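Local structure of beta-galactosidase (Streptococcus pneumoniae, 4CUA) at residues A46-N51 with H84-V89; E98-K103 with H120-S125; F65-S68 with K73-V76. The protein hydrolyses terminal beta-galactosides as a large multimodular enzyme, of which this fragment is a carbohydrate-binding module that probably recognises galactose-containing sugars. One frame throughout, in Å; residues are numbered along the deposited sequence. Where two conformers were deposited one is given.

Contact 1 (A46-N51 with H84-V89). With CA (calcium ion), chain C; EDO (1,2-ethanediol), chain D; EDO (1,2-ethanediol), chain F.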
loop_
_atom_site.group_PDB
_atom_site.type_symbol
_atom_site.label_atom_id
_atom_site.label_comp_id
_atom_site.label_asym_id
_atom_site.label_seq_id
_atom_site.Cartn_x
_atom_site.Cartn_y
_atom_site.Cartn_z
ATOM N N ALA A 46 11.332 -14.445 4.096
ATOM C CA ALA A 46 10.996 -13.420 3.151
ATOM C C ALA A 46 9.518 -13.152 3.277
ATOM O O ALA A 46 8.680 -14.075 3.146
ATOM C CB ALA A 46 11.343 -13.813 1.742
ATOM N N ASN A 47 9.186 -11.893 3.515
ATOM C CA ASN A 47 7.776 -11.489 3.620
ATOM C C ASN A 47 7.647 -10.030 3.155
ATOM O O ASN A 47 8.068 -9.109 3.835
ATOM C CB ASN A 47 7.287 -11.577 5.072
ATOM C CG ASN A 47 5.817 -11.205 5.172
ATOM O OD1 ASN A 47 5.482 -10.030 5.414
ATOM N ND2 ASN A 47 4.965 -12.161 4.960
ATOM N N ARG A 48 7.203 -9.853 1.932
ATOM C CA ARG A 48 7.194 -8.533 1.330
ATOM C C ARG A 48 6.381 -8.505 0.071
ATOM O O ARG A 48 6.262 -9.531 -0.611
ATOM C CB ARG A 48 8.614 -8.061 1.086
ATOM C CG ARG A 48 9.471 -9.051 0.312
ATOM C CD ARG A 48 10.848 -8.497 0.100
ATOM N NE ARG A 48 11.756 -9.415 -0.570
ATOM C CZ ARG A 48 12.538 -10.300 0.050
ATOM N NH1 ARG A 48 12.509 -10.486 1.348
ATOM N NH2 ARG A 48 13.337 -11.086 -0.696
ATOM N N TRP A 49 5.802 -7.327 -0.248
ATOM C CA TRP A 49 5.446 -7.006 -1.600
ATOM C C TRP A 49 6.658 -6.377 -2.247
ATOM O O TRP A 49 7.392 -5.606 -1.625
ATOM C CB TRP A 49 4.316 -5.987 -1.633
ATOM C CG TRP A 49 4.133 -5.391 -3.008
ATOM C CD1 TRP A 49 3.373 -5.880 -3.978
ATOM C CD2 TRP A 49 4.759 -4.193 -3.518
ATOM N NE1 TRP A 49 3.456 -5.078 -5.093
ATOM C CE2 TRP A 49 4.321 -4.058 -4.846
ATOM C CE3 TRP A 49 5.645 -3.280 -2.996
ATOM C CZ2 TRP A 49 4.713 -2.983 -5.653
ATOM C CZ3 TRP A 49 6.027 -2.197 -3.802
ATOM C CH2 TRP A 49 5.560 -2.080 -5.111
ATOM N N THR A 50 6.900 -6.725 -3.515
ATOM C CA THR A 50 7.841 -5.944 -4.329
ATOM C C THR A 50 7.296 -5.924 -5.722
ATOM O O THR A 50 6.438 -6.710 -6.074
ATOM C CB THR A 50 9.255 -6.552 -4.376
ATOM O OG1 THR A 50 9.300 -7.597 -5.344
ATOM C CG2 THR A 50 9.774 -7.085 -3.059
ATOM N N ASN A 51 7.878 -5.016 -6.519
ATOM C CA ASN A 51 7.694 -5.038 -7.984
ATOM C C ASN A 51 9.071 -5.327 -8.613
ATOM O O ASN A 51 9.352 -4.811 -9.712
ATOM C CB ASN A 51 7.028 -3.824 -8.522
ATOM C CG ASN A 51 7.789 -2.550 -8.285
ATOM O OD1 ASN A 51 8.711 -2.524 -7.474
ATOM N ND2 ASN A 51 7.363 -1.458 -8.958
ATOM N N HIS A 84 11.706 -2.492 2.813
ATOM C CA HIS A 84 12.723 -3.499 2.858
ATOM C C HIS A 84 13.754 -3.250 1.773
ATOM O O HIS A 84 13.434 -2.693 0.770
ATOM C CB HIS A 84 12.075 -4.907 2.778
ATOM C CG HIS A 84 12.963 -5.970 2.200
ATOM N ND1 HIS A 84 13.135 -6.109 0.855
ATOM C CD2 HIS A 84 13.767 -6.887 2.781
ATOM C CE1 HIS A 84 13.979 -7.096 0.607
ATOM N NE2 HIS A 84 14.381 -7.594 1.761
ATOM N N GLU A 85 14.976 -3.669 2.010
ATOM C CA GLU A 85 16.000 -3.536 0.971
ATOM C C GLU A 85 16.939 -4.711 0.979
ATOM O O GLU A 85 17.320 -5.247 2.018
ATOM C CB GLU A 85 16.811 -2.244 1.133
ATOM C CG GLU A 85 17.735 -2.208 2.329
ATOM C CD GLU A 85 18.577 -0.942 2.380
ATOM O OE1 GLU A 85 18.538 -0.144 1.441
ATOM O OE2 GLU A 85 19.266 -0.729 3.395
ATOM N N ASP A 86 17.353 -5.072 -0.232
ATOM C CA ASP A 86 18.408 -6.053 -0.474
ATOM C C ASP A 86 19.153 -5.559 -1.758
ATOM O O ASP A 86 18.958 -4.427 -2.157
ATOM C CB ASP A 86 17.910 -7.491 -0.494
ATOM C CG ASP A 86 16.927 -7.801 -1.651
ATOM O OD1 ASP A 86 16.884 -7.084 -2.666
ATOM O OD2 ASP A 86 16.226 -8.853 -1.479
ATOM N N HIS A 87 19.981 -6.404 -2.375
ATOM C CA HIS A 87 20.706 -5.976 -3.573
ATOM C C HIS A 87 19.753 -5.494 -4.670
ATOM O O HIS A 87 20.068 -4.554 -5.402
ATOM C CB HIS A 87 21.588 -7.118 -4.102
ATOM C CG HIS A 87 22.392 -6.752 -5.310
ATOM N ND1 HIS A 87 23.389 -5.794 -5.282
ATOM C CD2 HIS A 87 22.367 -7.232 -6.578
ATOM C CE1 HIS A 87 23.925 -5.688 -6.486
ATOM N NE2 HIS A 87 23.319 -6.540 -7.291
ATOM N N GLY A 88 18.581 -6.129 -4.755
ATOM C CA GLY A 88 17.649 -5.880 -5.824
ATOM C C GLY A 88 16.491 -4.917 -5.675
ATOM O O GLY A 88 15.960 -4.437 -6.648
ATOM N N VAL A 89 16.150 -4.588 -4.397
ATOM C CA VAL A 89 15.050 -3.735 -4.107
ATOM C C VAL A 89 15.356 -2.798 -2.959
ATOM O O VAL A 89 16.310 -3.063 -2.205
ATOM C CB VAL A 89 13.771 -4.558 -3.706
ATOM C CG1 VAL A 89 13.294 -5.409 -4.883
ATOM C CG2 VAL A 89 13.951 -5.384 -2.467
HETATM CA CA CA C . 3.956 -8.467 6.062
HETATM C C1 EDO D . 13.703 -9.054 -3.834
HETATM O O1 EDO D . 14.539 -9.966 -3.141
HETATM C C2 EDO D . 12.465 -9.701 -4.415
HETATM O O2 EDO D . 11.644 -10.178 -3.297
HETATM C C1 EDO F . 6.792 -14.419 0.206
HETATM O O1 EDO F . 5.678 -14.164 -0.614
HETATM C C2 EDO F . 7.974 -13.577 -0.242
HETATM O O2 EDO F . 7.753 -12.167 0.031
#
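Arg48 faces His84 and Thr50 faces Val89, with CA atoms 7.6 Å and 7.5 Å apart, across segments that share no hydrogen bond. Residues 46-51 run from the calcium site into strand 49-50, while residues 84-89 turn back in the loop after strand 70-83. There Asp86 OD1 accepts from Gly88 N, an Asx turn. Arg48 carries most of the contact. Its guanidinium lies flat on the His84 imidazole, the planes 5° apart and the centres separated by 4.1 Å, and its CD rests over the ring, 3.4 Å from His84 ND1. From CG onward the arginine is extended (chi2 179°), carrying the guanidinium across the ring. Ser172 OG bonds to His84 ND1 and helps to fix the imidazole. Here a loop of the galactose-binding-like beta sandwich packs on the segment leading into strand 49-50, anchored by Asn47, whose OD1 binds calcium. A 1,2-ethanediol, probably from the crystallisation liquor, spans the charged groups: Arg48 NE reaches its O2 at 2.8 Å, Arg48 NH2 its O1 at 2.9 Å, and O1 donates to Asp86 OD2 at 2.6 Å. Asn43 OD1 also accepts from Arg48 NH2. The Arg48–Asp86 salt bridge is long and purely electrostatic, OD2 lying well out of the guanidinium plane. Beside this polar group, Thr50 CB packs against Val89 CG1 at 4.2 Å, while Thr50 OG1 is hydrogen-bonded to Asp29 OD2.

Contact 2 (E98-K103 with H120-S125). With EDO (1,2-ethanediol), chain H; EDO (1,2-ethanediol), chain E.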
loop_
_atom_site.group_PDB
_atom_site.type_symbol
_atom_site.label_atom_id
_atom_site.label_comp_id
_atom_site.label_asym_id
_atom_site.label_seq_id
_atom_site.Cartn_x
_atom_site.Cartn_y
_atom_site.Cartn_z
ATOM N N GLU A 98 -2.109 8.996 -1.796
ATOM C CA GLU A 98 -3.369 9.375 -2.436
ATOM C C GLU A 98 -4.531 8.701 -1.785
ATOM O O GLU A 98 -4.362 7.614 -1.228
ATOM C CB GLU A 98 -3.304 8.967 -3.931
ATOM C CG GLU A 98 -2.275 9.780 -4.671
ATOM C CD GLU A 98 -1.970 9.289 -6.084
ATOM O OE1 GLU A 98 -1.831 8.069 -6.336
ATOM O OE2 GLU A 98 -1.845 10.160 -6.953
ATOM N N TYR A 99 -5.727 9.290 -1.894
ATOM C CA TYR A 99 -6.930 8.725 -1.393
ATOM C C TYR A 99 -8.031 8.693 -2.419
ATOM O O TYR A 99 -8.051 9.570 -3.337
ATOM C CB TYR A 99 -7.420 9.452 -0.093
ATOM C CG TYR A 99 -7.925 10.859 -0.268
ATOM C CD1 TYR A 99 -7.043 11.924 -0.402
ATOM C CD2 TYR A 99 -9.267 11.106 -0.270
ATOM C CE1 TYR A 99 -7.508 13.264 -0.600
ATOM C CE2 TYR A 99 -9.738 12.403 -0.413
ATOM C CZ TYR A 99 -8.839 13.443 -0.555
ATOM O OH TYR A 99 -9.304 14.762 -0.767
ATOM N N TYR A 100 -8.919 7.735 -2.291
ATOM C CA TYR A 100 -9.912 7.452 -3.284
ATOM C C TYR A 100 -11.089 8.433 -3.094
ATOM O O TYR A 100 -11.670 8.559 -2.008
ATOM C CB TYR A 100 -10.355 6.018 -3.213
ATOM C CG TYR A 100 -11.357 5.605 -4.264
ATOM C CD1 TYR A 100 -10.930 5.222 -5.517
ATOM C CD2 TYR A 100 -12.717 5.702 -4.066
ATOM C CE1 TYR A 100 -11.819 4.873 -6.493
ATOM C CE2 TYR A 100 -13.620 5.317 -5.043
ATOM C CZ TYR A 100 -13.165 4.954 -6.298
ATOM O OH TYR A 100 -14.094 4.598 -7.294
ATOM N N VAL A 101 -11.492 9.035 -4.221
ATOM C CA VAL A 101 -12.585 10.010 -4.274
ATOM C C VAL A 101 -13.599 9.695 -5.348
ATOM O O VAL A 101 -14.588 10.448 -5.547
ATOM C CB VAL A 101 -12.033 11.454 -4.515
ATOM C CG1 VAL A 101 -11.107 11.881 -3.419
ATOM C CG2 VAL A 101 -11.353 11.570 -5.881
ATOM N N GLY A 102 -13.478 8.569 -6.037
ATOM C CA GLY A 102 -14.454 8.228 -7.065
ATOM C C GLY A 102 -15.857 8.136 -6.520
ATOM O O GLY A 102 -16.084 7.659 -5.405
ATOM N N LYS A 103 -16.831 8.570 -7.309
ATOM C CA LYS A 103 -18.219 8.335 -6.986
ATOM C C LYS A 103 -18.642 6.884 -7.122
ATOM O O LYS A 103 -19.547 6.433 -6.438
ATOM C CB LYS A 103 -19.117 9.253 -7.819
ATOM C CG LYS A 103 -19.013 10.703 -7.374
ATOM C CD LYS A 103 -19.955 11.572 -8.212
ATOM C CE LYS A 103 -20.569 12.702 -7.411
ATOM N NZ LYS A 103 -21.810 13.160 -8.094
ATOM N N HIS A 120 -10.734 -1.581 -13.544
ATOM C CA HIS A 120 -11.056 -1.233 -12.166
ATOM C C HIS A 120 -10.933 0.262 -11.985
ATOM O O HIS A 120 -9.995 0.870 -12.452
ATOM C CB HIS A 120 -10.101 -1.993 -11.233
ATOM C CG HIS A 120 -10.567 -2.008 -9.820
ATOM N ND1 HIS A 120 -10.353 -0.953 -8.980
ATOM C CD2 HIS A 120 -11.285 -2.908 -9.116
ATOM C CE1 HIS A 120 -10.877 -1.215 -7.797
ATOM N NE2 HIS A 120 -11.479 -2.380 -7.867
ATOM N N VAL A 121 -11.832 0.790 -11.135
ATOM C CA VAL A 121 -11.834 2.226 -10.795
ATOM C C VAL A 121 -10.508 2.716 -10.281
ATOM O O VAL A 121 -10.111 3.874 -10.449
ATOM C CB VAL A 121 -12.946 2.597 -9.823
ATOM C CG1 VAL A 121 -14.296 2.435 -10.512
ATOM C CG2 VAL A 121 -12.893 1.821 -8.506
ATOM N N PHE A 122 -9.757 1.841 -9.636
ATOM C CA PHE A 122 -8.484 2.277 -9.119
ATOM C C PHE A 122 -7.483 2.702 -10.188
ATOM O O PHE A 122 -6.570 3.428 -9.894
ATOM C CB PHE A 122 -7.798 1.203 -8.250
ATOM C CG PHE A 122 -8.474 0.908 -6.956
ATOM C CD1 PHE A 122 -9.408 1.759 -6.358
ATOM C CD2 PHE A 122 -8.138 -0.265 -6.285
ATOM C CE1 PHE A 122 -10.018 1.443 -5.145
ATOM C CE2 PHE A 122 -8.719 -0.567 -5.058
ATOM C CZ PHE A 122 -9.637 0.282 -4.492
ATOM N N ASN A 123 -7.654 2.212 -11.418
ATOM C CA ASN A 123 -6.734 2.548 -12.477
ATOM C C ASN A 123 -6.989 3.931 -13.090
ATOM O O ASN A 123 -6.164 4.357 -13.914
ATOM C CB ASN A 123 -6.815 1.510 -13.569
ATOM C CG ASN A 123 -6.322 0.156 -13.084
ATOM O OD1 ASN A 123 -5.299 0.085 -12.403
ATOM N ND2 ASN A 123 -7.032 -0.897 -13.463
ATOM N N ASP A 124 -8.112 4.548 -12.775
ATOM C CA ASP A 124 -8.454 5.912 -13.308
ATOM C C ASP A 124 -7.916 6.959 -12.356
ATOM O O ASP A 124 -8.401 7.061 -11.207
ATOM C CB ASP A 124 -9.943 5.985 -13.490
ATOM C CG ASP A 124 -10.413 7.300 -14.144
ATOM O OD1 ASP A 124 -9.530 8.181 -14.330
ATOM O OD2 ASP A 124 -11.660 7.354 -14.353
ATOM N N SER A 125 -6.965 7.752 -12.808
ATOM C CA SER A 125 -6.361 8.794 -11.965
ATOM C C SER A 125 -7.396 9.847 -11.522
ATOM O O SER A 125 -7.181 10.443 -10.436
ATOM C CB SER A 125 -5.156 9.424 -12.660
ATOM O OG SER A 125 -5.639 10.052 -13.849
HETATM C C1 EDO H . -15.846 -0.795 -9.148
HETATM O O1 EDO H . -16.662 -0.668 -10.324
HETATM C C2 EDO H . -14.587 -1.592 -9.562
HETATM O O2 EDO H . -14.005 -0.987 -10.698
HETATM C C1 EDO E . -3.954 0.867 -9.425
HETATM O O1 EDO E . -3.878 -0.189 -10.263
HETATM C C2 EDO E . -3.992 0.255 -7.964
HETATM O O2 EDO E . -3.538 1.183 -7.127
#
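Tyr100 and Phe122 meet as an offset edge-to-face pair, their planes at 72° and their centroids 5.7 Å apart. The pair ties the end of strand 94-100, in the sheet of this galactose-binding-like beta sandwich, to the short 3-10 turn 121-123. Phe122 is the ring that presents its edge: its CD1 approaches Tyr100 CD1 to 3.9 Å. The tyrosine reaches across to the turn because its chi1 of -177° sets CG opposite the backbone N, and its long axis runs at about a right angle to both Val121 and Phe122. Val121 meets the far end of the ring, its CG2 3.3 Å from Tyr100 OH. That hydroxyl is bonded to Thr104 O, which satisfies its polar end beside an aliphatic neighbour. A face of Tyr100 is covered by its own chain, where Gly102 N sits near the rim. Phe122 is also enclosed, stacked with Phe21 and meeting Trp128, while His120 CE1 lies over the centre of its ring. The same histidine holds the turn: its NE2 bonds to Thr107 O, and its ND1 accepts from Phe122 N at 2.9 Å along a nearly straight line (168°).

Contact 3 (F65-S68 with K73-V76). With EDO (1,2-ethanediol), chain I.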
loop_
_atom_site.group_PDB
_atom_site.type_symbol
_atom_site.label_atom_id
_atom_site.label_comp_id
_atom_site.label_asym_id
_atom_site.label_seq_id
_atom_site.Cartn_x
_atom_site.Cartn_y
_atom_site.Cartn_z
ATOM N N PHE A 65 -10.610 -0.531 2.555
ATOM C CA PHE A 65 -11.065 -0.765 3.940
ATOM C C PHE A 65 -12.296 -1.597 4.073
ATOM O O PHE A 65 -13.168 -1.669 3.198
ATOM C CB PHE A 65 -11.284 0.564 4.633
ATOM C CG PHE A 65 -10.056 1.383 4.705
ATOM C CD1 PHE A 65 -8.903 0.949 5.355
ATOM C CD2 PHE A 65 -9.957 2.591 4.045
ATOM C CE1 PHE A 65 -7.766 1.682 5.396
ATOM C CE2 PHE A 65 -8.801 3.319 4.050
ATOM C CZ PHE A 65 -7.663 2.890 4.712
ATOM N N GLY A 66 -12.426 -2.237 5.250
ATOM C CA GLY A 66 -13.637 -2.980 5.535
ATOM C C GLY A 66 -14.025 -2.724 6.996
ATOM O O GLY A 66 -13.260 -2.269 7.770
ATOM N N ASP A 67 -15.283 -3.008 7.280
ATOM C CA ASP A 67 -15.804 -3.087 8.677
ATOM C C ASP A 67 -16.622 -4.338 8.734
ATOM O O ASP A 67 -17.597 -4.514 8.018
ATOM C CB ASP A 67 -16.621 -1.846 8.938
ATOM C CG ASP A 67 -17.235 -1.820 10.336
ATOM O OD1 ASP A 67 -16.984 -2.766 11.121
ATOM O OD2 ASP A 67 -17.852 -0.774 10.606
ATOM N N SER A 68 -16.249 -5.248 9.612
ATOM C CA SER A 68 -17.059 -6.424 9.888
ATOM C C SER A 68 -17.338 -7.255 8.684
ATOM O O SER A 68 -18.362 -7.923 8.568
ATOM C CB SER A 68 -18.371 -6.016 10.582
ATOM O OG SER A 68 -18.067 -5.155 11.704
ATOM N N LYS A 73 -16.055 2.974 4.250
ATOM C CA LYS A 73 -15.204 4.105 4.347
ATOM C C LYS A 73 -14.609 4.177 5.725
ATOM O O LYS A 73 -15.218 3.736 6.701
ATOM C CB LYS A 73 -15.928 5.450 4.081
ATOM C CG LYS A 73 -16.400 5.625 2.682
ATOM C CD LYS A 73 -16.898 7.066 2.506
ATOM C CE LYS A 73 -17.377 7.256 1.096
ATOM N NZ LYS A 73 -17.889 8.642 0.825
ATOM N N ARG A 74 -13.433 4.732 5.799
ATOM C CA ARG A 74 -12.798 5.063 7.069
ATOM C C ARG A 74 -12.231 6.444 7.052
ATOM O O ARG A 74 -11.848 6.976 5.998
ATOM C CB ARG A 74 -11.617 4.088 7.331
ATOM C CG ARG A 74 -12.011 2.649 7.425
ATOM C CD ARG A 74 -11.976 2.120 8.827
ATOM N NE ARG A 74 -12.342 0.742 8.936
ATOM C CZ ARG A 74 -12.961 0.313 10.055
ATOM N NH1 ARG A 74 -13.209 1.220 11.000
ATOM N NH2 ARG A 74 -13.324 -0.919 10.186
ATOM N N SER A 75 -12.120 7.030 8.243
ATOM C CA SER A 75 -11.452 8.304 8.450
ATOM C C SER A 75 -9.948 8.105 8.697
ATOM O O SER A 75 -9.529 7.551 9.706
ATOM C CB SER A 75 -12.049 9.035 9.660
ATOM O OG SER A 75 -11.313 10.221 9.867
ATOM N N VAL A 76 -9.130 8.521 7.739
ATOM C CA VAL A 76 -7.718 8.211 7.709
ATOM C C VAL A 76 -6.847 9.434 7.742
ATOM O O VAL A 76 -6.965 10.358 6.905
ATOM C CB VAL A 76 -7.355 7.386 6.423
ATOM C CG1 VAL A 76 -5.871 7.057 6.428
ATOM C CG2 VAL A 76 -8.252 6.176 6.295
HETATM C C1 EDO I . -13.732 5.842 11.056
HETATM O O1 EDO I . -14.276 6.053 9.770
HETATM C C2 EDO I . -13.732 4.404 11.442
HETATM O O2 EDO I . -12.367 4.043 11.608
HETATM O O HOH W 1 -10.621 -1.362 7.514
#
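One face of the Phe65 ring carries the aliphatic root of Arg74, whose CB sits 3.9 Å above the ring plane and off-centre, a CH-pi contact. Arg74 CG continues alongside, 3.6 Å from Phe65 CB, and Val76 CG2 comes in obliquely to within 3.7 Å of Phe65 CE2. The guanidinium stands almost perpendicular to the ring, at 89°, and works through its edges. On one edge lies Gly66 O, in plane; on another, O2 of a 1,2-ethanediol, probably from the crystallisation liquor, receives a bond from NH1. Arg74 NH2 donates to Gly66 O at 2.8 Å, approaching in the carbonyl plane on a lone pair with an N-H...O angle of 156°, whereas the bond from Arg74 NE to the same oxygen is weak at 3.4 Å. A bend at chi2 (-106°) turns the arginine back from the phenyl face toward this carbonyl. A water links the two strands as well, accepting from Gly66 N at 3.0 Å and from Arg74 NE at 3.1 Å. Asp67 OD1, 4.2 Å from Arg74 NH2, is beyond salt-bridge range. Between these segments no backbone hydrogen bond forms: Phe65 pairs with Ser72, while Arg74 and Val76 pair with Thr155 and Val153 of strand 145-155. The arrangement lies near the closed end of the antiparallel beta hairpin of strands 58-67 and 70-83, where the arginine side chain and a water join one strand to the other.

How the contacts relate
All three contacts reach one antiparallel sheet but differ in chemistry. Contact 1 lies across the chain's centre from the other two, its centre about 26 Å from that of contact 2 and 28 Å from that of contact 3. Contacts 2 and 3 have centres about 16 Å apart and do not touch. Strand 70-83 supplies one side of contact 3 and leads into the loop 84-89 of contact 1; contact 3 is nested in the chain that contact 1 closes. Most touching residues are buried in each, and contact 3 alone includes an exposed one, Asp67. Contact 2 is aromatic and apolar, whereas contacts 1 and 3 rest on partly exposed arginines, one stacked on a ring, the other edge-on to a carbonyl.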